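Bacterial leucyl aminopeptidase (Legionella pneumophila, PDB 6ESL) is a secreted zinc-dependent aminopeptidase of peptidase family M28 that removes N-terminal residues, leucine by preference, from peptides, probably helping the bacterium acquire nutrients inside amoebas. Local coordinates at residues B[199-211]-B[274-286]. Sequence-based numbering, arbitrary orientation.
Sequences IKAPAIVIGAHMD and SIPVKAVVQFDMT. With ZN (zinc ion), chain F.
His-209 and Asp-284 meet at a zinc ion in the M28 peptidase fold: His-209 closes strand 203-209 and Asp-284 follows the parallel neighbour 277-282 in the central mixed sheet. His-209 gives NE2 at 2.2 Å from the zinc, whereas Asp-284 lays both carboxylate oxygens on it, OD1 at 2.4 Å and OD2 at 2.5 Å. Ring and carboxylate planes stand 88° apart, the carboxylate carbon lying in the ring plane at its edge. Asp-222 and a water complete the shell; Asp-222 bridges to a second zinc, also bound by Glu-257, as in the two-zinc site of M28 aminopeptidases at the C-terminal strand ends. Ser-334 OG is hydrogen-bonded to Asp-284 OD2 and Gln-282 NE2.

Behind the site, Val-205 and Val-280 run side by side on one face, and Val-205 crosses Val-277 at about a right angle, its CG2 3.8 Å from Val-277 CG1. On the other face Ile-206 splits its contacts: CG1 lies along Val-281 CG1, and CG2, anti to the backbone N, meets Phe-283 CE2 at 3.8 Å. Helices 220-239 and 373-391 cover this side. Opposite Ala-203 and Ile-204, Lys-278 is one extra residue, a beta bulge shifting the register by one; Ala-203 O accepts hydrogen bonds from Lys-278 N and, weakly, Ala-279 N. At the end of strand 203-209, His-209 ND1 donates to Asp-211 OD1 at 2.9 Å, meeting that oxygen from above the carboxylate plane.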
loop_
_atom_site.group_PDB
_atom_site.type_symbol
_atom_site.label_atom_id
_atom_site.label_comp_id
_atom_site.label_asym_id
_atom_site.label_seq_id
_atom_site.Cartn_x
_atom_site.Cartn_y
_atom_site.Cartn_z
ATOM N N ILE B 199 31.738 -0.720 -0.144
ATOM C CA ILE B 199 30.916 -1.733 -0.763
ATOM C C ILE B 199 30.096 -1.120 -1.930
ATOM O O ILE B 199 29.350 -0.125 -1.751
ATOM C CB ILE B 199 29.987 -2.397 0.288
ATOM C CG1 ILE B 199 30.859 -2.994 1.432
ATOM C CG2 ILE B 199 29.049 -3.420 -0.370
ATOM C CD1 ILE B 199 30.085 -3.593 2.586
ATOM N N LYS B 200 30.192 -1.768 -3.088
ATOM C CA LYS B 200 29.755 -1.248 -4.385
ATOM C C LYS B 200 28.439 -1.872 -4.736
ATOM O O LYS B 200 28.347 -2.746 -5.586
ATOM C CB LYS B 200 30.816 -1.563 -5.475
ATOM C CG LYS B 200 32.133 -0.849 -5.323
ATOM C CD LYS B 200 33.126 -1.226 -6.410
ATOM C CE LYS B 200 34.442 -0.486 -6.265
ATOM N NZ LYS B 200 35.382 -0.910 -7.338
ATOM N N ALA B 201 27.400 -1.438 -4.049
ATOM C CA ALA B 201 26.100 -2.013 -4.202
ATOM C C ALA B 201 25.059 -0.966 -3.763
ATOM O O ALA B 201 25.377 -0.050 -3.001
ATOM C CB ALA B 201 25.986 -3.294 -3.410
ATOM N N PRO B 202 23.853 -1.050 -4.297
ATOM C CA PRO B 202 22.812 -0.069 -3.867
ATOM C C PRO B 202 22.603 -0.065 -2.354
ATOM O O PRO B 202 22.529 -1.119 -1.740
ATOM C CB PRO B 202 21.568 -0.495 -4.686
ATOM C CG PRO B 202 22.179 -1.102 -5.963
ATOM C CD PRO B 202 23.394 -1.870 -5.442
ATOM N N ALA B 203 22.687 1.113 -1.739
ATOM C CA ALA B 203 22.748 1.228 -0.274
ATOM C C ALA B 203 21.380 1.138 0.421
ATOM O O ALA B 203 20.327 1.299 -0.218
ATOM C CB ALA B 203 23.405 2.527 0.113
ATOM N N ILE B 204 21.446 1.047 1.737
ATOM C CA ILE B 204 20.296 1.063 2.607
ATOM C C ILE B 204 20.457 2.325 3.425
ATOM O O ILE B 204 21.461 2.516 4.041
ATOM C CB ILE B 204 20.291 -0.113 3.583
ATOM C CG1 ILE B 204 20.082 -1.435 2.883
ATOM C CG2 ILE B 204 19.220 0.050 4.621
ATOM C CD1 ILE B 204 19.089 -1.407 1.756
ATOM N N VAL B 205 19.452 3.173 3.465
ATOM C CA VAL B 205 19.549 4.423 4.184
ATOM C C VAL B 205 18.543 4.572 5.342
ATOM O O VAL B 205 17.408 4.288 5.161
ATOM C CB VAL B 205 19.336 5.597 3.229
ATOM C CG1 VAL B 205 19.371 6.909 3.941
ATOM C CG2 VAL B 205 20.241 5.549 2.027
ATOM N N ILE B 206 18.993 5.008 6.508
ATOM C CA ILE B 206 18.158 5.255 7.651
ATOM C C ILE B 206 18.342 6.682 8.052
ATOM O O ILE B 206 19.427 7.080 8.341
ATOM C CB ILE B 206 18.542 4.348 8.823
ATOM C CG1 ILE B 206 18.286 2.896 8.504
ATOM C CG2 ILE B 206 17.777 4.702 10.068
ATOM C CD1 ILE B 206 19.511 2.146 8.097
ATOM N N GLY B 207 17.264 7.441 8.135
ATOM C CA GLY B 207 17.349 8.851 8.438
ATOM C C GLY B 207 16.447 9.383 9.505
ATOM O O GLY B 207 15.461 8.721 9.902
ATOM N N ALA B 208 16.722 10.626 9.860
ATOM C CA ALA B 208 15.952 11.447 10.804
ATOM C C ALA B 208 16.411 12.897 10.543
ATOM O O ALA B 208 17.486 13.095 9.935
ATOM C CB ALA B 208 16.349 11.051 12.259
ATOM N N HIS B 209 15.739 13.869 11.072
ATOM C CA HIS B 209 16.119 15.239 10.921
ATOM C C HIS B 209 16.563 15.796 12.252
ATOM O O HIS B 209 15.973 15.524 13.213
ATOM C CB HIS B 209 15.094 16.094 10.184
ATOM C CG HIS B 209 13.838 16.398 10.904
ATOM N ND1 HIS B 209 13.653 17.525 11.640
ATOM C CD2 HIS B 209 12.656 15.754 10.927
ATOM C CE1 HIS B 209 12.429 17.547 12.107
ATOM N NE2 HIS B 209 11.820 16.476 11.696
ATOM N N MET B 210 17.563 16.661 12.228
ATOM C CA MET B 210 18.231 17.060 13.451
ATOM C C MET B 210 17.652 18.401 13.952
ATOM O O MET B 210 17.959 18.853 15.104
ATOM C CB MET B 210 19.757 17.218 13.174
ATOM C CG MET B 210 20.149 18.428 12.341
ATOM S SD MET B 210 21.950 18.587 12.293
ATOM C CE MET B 210 22.462 17.376 11.132
ATOM N N ASP B 211 16.928 19.097 13.087
ATOM C CA ASP B 211 16.547 20.472 13.321
ATOM C C ASP B 211 15.199 20.690 13.996
ATOM O O ASP B 211 14.402 19.766 14.136
ATOM C CB ASP B 211 16.616 21.306 12.012
ATOM C CG ASP B 211 15.537 20.895 11.001
ATOM O OD1 ASP B 211 15.389 19.689 10.805
ATOM O OD2 ASP B 211 14.898 21.806 10.419
ATOM N N SER B 274 26.517 9.442 -8.295
ATOM C CA SER B 274 26.057 8.094 -8.673
ATOM C C SER B 274 26.286 7.131 -7.507
ATOM O O SER B 274 27.055 6.186 -7.609
ATOM C CB SER B 274 26.823 7.565 -9.907
ATOM O OG SER B 274 26.828 8.476 -10.990
ATOM N N ILE B 275 25.713 7.404 -6.348
ATOM C CA ILE B 275 25.797 6.456 -5.232
ATOM C C ILE B 275 24.414 5.854 -5.286
ATOM O O ILE B 275 23.457 6.557 -5.033
ATOM C CB ILE B 275 25.987 7.157 -3.897
ATOM C CG1 ILE B 275 27.308 7.875 -3.893
ATOM C CG2 ILE B 275 25.778 6.187 -2.713
ATOM C CD1 ILE B 275 27.501 8.788 -2.672
ATOM N N PRO B 276 24.293 4.578 -5.680
ATOM C CA PRO B 276 22.930 4.088 -5.825
ATOM C C PRO B 276 22.354 3.725 -4.459
ATOM O O PRO B 276 23.101 3.476 -3.499
ATOM C CB PRO B 276 23.081 2.843 -6.724
ATOM C CG PRO B 276 24.498 2.373 -6.446
ATOM C CD PRO B 276 25.314 3.530 -5.909
ATOM N N VAL B 277 21.028 3.714 -4.404
ATOM C CA VAL B 277 20.270 3.468 -3.151
ATOM C C VAL B 277 19.151 2.538 -3.468
ATOM O O VAL B 277 18.318 2.793 -4.373
ATOM C CB VAL B 277 19.712 4.745 -2.529
ATOM C CG1 VAL B 277 18.860 4.444 -1.297
ATOM C CG2 VAL B 277 20.841 5.671 -2.150
ATOM N N LYS B 278 19.120 1.458 -2.710
ATOM C CA LYS B 278 18.083 0.452 -2.819
ATOM C C LYS B 278 16.817 0.810 -2.037
ATOM O O LYS B 278 15.720 0.650 -2.534
ATOM C CB LYS B 278 18.606 -0.907 -2.278
ATOM C CG LYS B 278 17.485 -1.936 -2.282
ATOM C CD LYS B 278 17.846 -3.397 -2.379
ATOM C CE LYS B 278 16.590 -4.075 -2.948
ATOM N NZ LYS B 278 16.577 -5.540 -2.812
ATOM N N ALA B 279 16.984 1.236 -0.770
ATOM C CA ALA B 279 15.820 1.508 0.082
ATOM C C ALA B 279 16.154 2.496 1.215
ATOM O O ALA B 279 17.265 2.455 1.808
ATOM C CB ALA B 279 15.259 0.216 0.649
ATOM N N VAL B 280 15.146 3.321 1.533
ATOM C CA VAL B 280 15.264 4.380 2.529
ATOM C C VAL B 280 14.130 4.266 3.578
ATOM O O VAL B 280 12.955 4.034 3.209
ATOM C CB VAL B 280 15.168 5.738 1.816
ATOM C CG1 VAL B 280 15.334 6.846 2.786
ATOM C CG2 VAL B 280 16.248 5.808 0.757
ATOM N N VAL B 281 14.448 4.451 4.862
ATOM C CA VAL B 281 13.425 4.657 5.856
ATOM C C VAL B 281 13.688 6.006 6.543
ATOM O O VAL B 281 14.883 6.448 6.686
ATOM C CB VAL B 281 13.333 3.477 6.869
ATOM C CG1 VAL B 281 14.629 3.264 7.605
ATOM C CG2 VAL B 281 12.187 3.600 7.862
ATOM N N GLN B 282 12.611 6.653 6.940
ATOM C CA GLN B 282 12.654 7.893 7.674
ATOM C C GLN B 282 12.020 7.721 9.055
ATOM O O GLN B 282 10.871 7.235 9.190
ATOM C CB GLN B 282 11.940 8.978 6.876
ATOM C CG GLN B 282 11.693 10.328 7.552
ATOM C CD GLN B 282 12.955 11.122 7.780
ATOM O OE1 GLN B 282 14.061 10.686 7.418
ATOM N NE2 GLN B 282 12.786 12.352 8.299
ATOM N N PHE B 283 12.753 8.185 10.056
ATOM C CA PHE B 283 12.252 8.270 11.458
ATOM C C PHE B 283 12.039 9.707 11.874
ATOM O O PHE B 283 13.043 10.464 12.147
ATOM C CB PHE B 283 13.184 7.520 12.393
ATOM C CG PHE B 283 13.209 6.056 12.154
ATOM C CD1 PHE B 283 12.273 5.208 12.780
ATOM C CD2 PHE B 283 14.102 5.499 11.306
ATOM C CE1 PHE B 283 12.256 3.839 12.520
ATOM C CE2 PHE B 283 14.131 4.152 11.089
ATOM C CZ PHE B 283 13.144 3.336 11.653
ATOM N N ASP B 284 10.770 10.092 11.805
ATOM C CA ASP B 284 10.320 11.393 12.215
ATOM C C ASP B 284 9.210 11.182 13.231
ATOM O O ASP B 284 8.075 10.846 12.893
ATOM C CB ASP B 284 9.787 12.181 11.019
ATOM C CG ASP B 284 9.307 13.567 11.401
ATOM O OD1 ASP B 284 9.389 13.917 12.597
ATOM O OD2 ASP B 284 8.845 14.306 10.506
ATOM N N MET B 285 9.573 11.390 14.485
ATOM C CA MET B 285 8.683 11.324 15.632
ATOM C C MET B 285 8.471 9.844 15.989
ATOM O O MET B 285 7.726 9.061 15.340
ATOM C CB MET B 285 7.389 12.128 15.525
ATOM C CG MET B 285 7.619 13.541 15.082
ATOM S SD MET B 285 6.183 14.579 14.977
ATOM C CE MET B 285 5.100 13.662 13.891
ATOM N N THR B 286 9.169 9.460 17.045
ATOM C CA THR B 286 9.211 8.058 17.507
ATOM C C THR B 286 8.846 7.869 18.983
ATOM O O THR B 286 8.946 6.754 19.532
ATOM C CB THR B 286 10.629 7.481 17.313
ATOM O OG1 THR B 286 11.556 8.135 18.157
ATOM C CG2 THR B 286 11.058 7.488 15.854
HETATM ZN ZN ZN F . 9.696 16.196 11.987
HETATM O O HOH W 1 7.534 15.865 12.085
#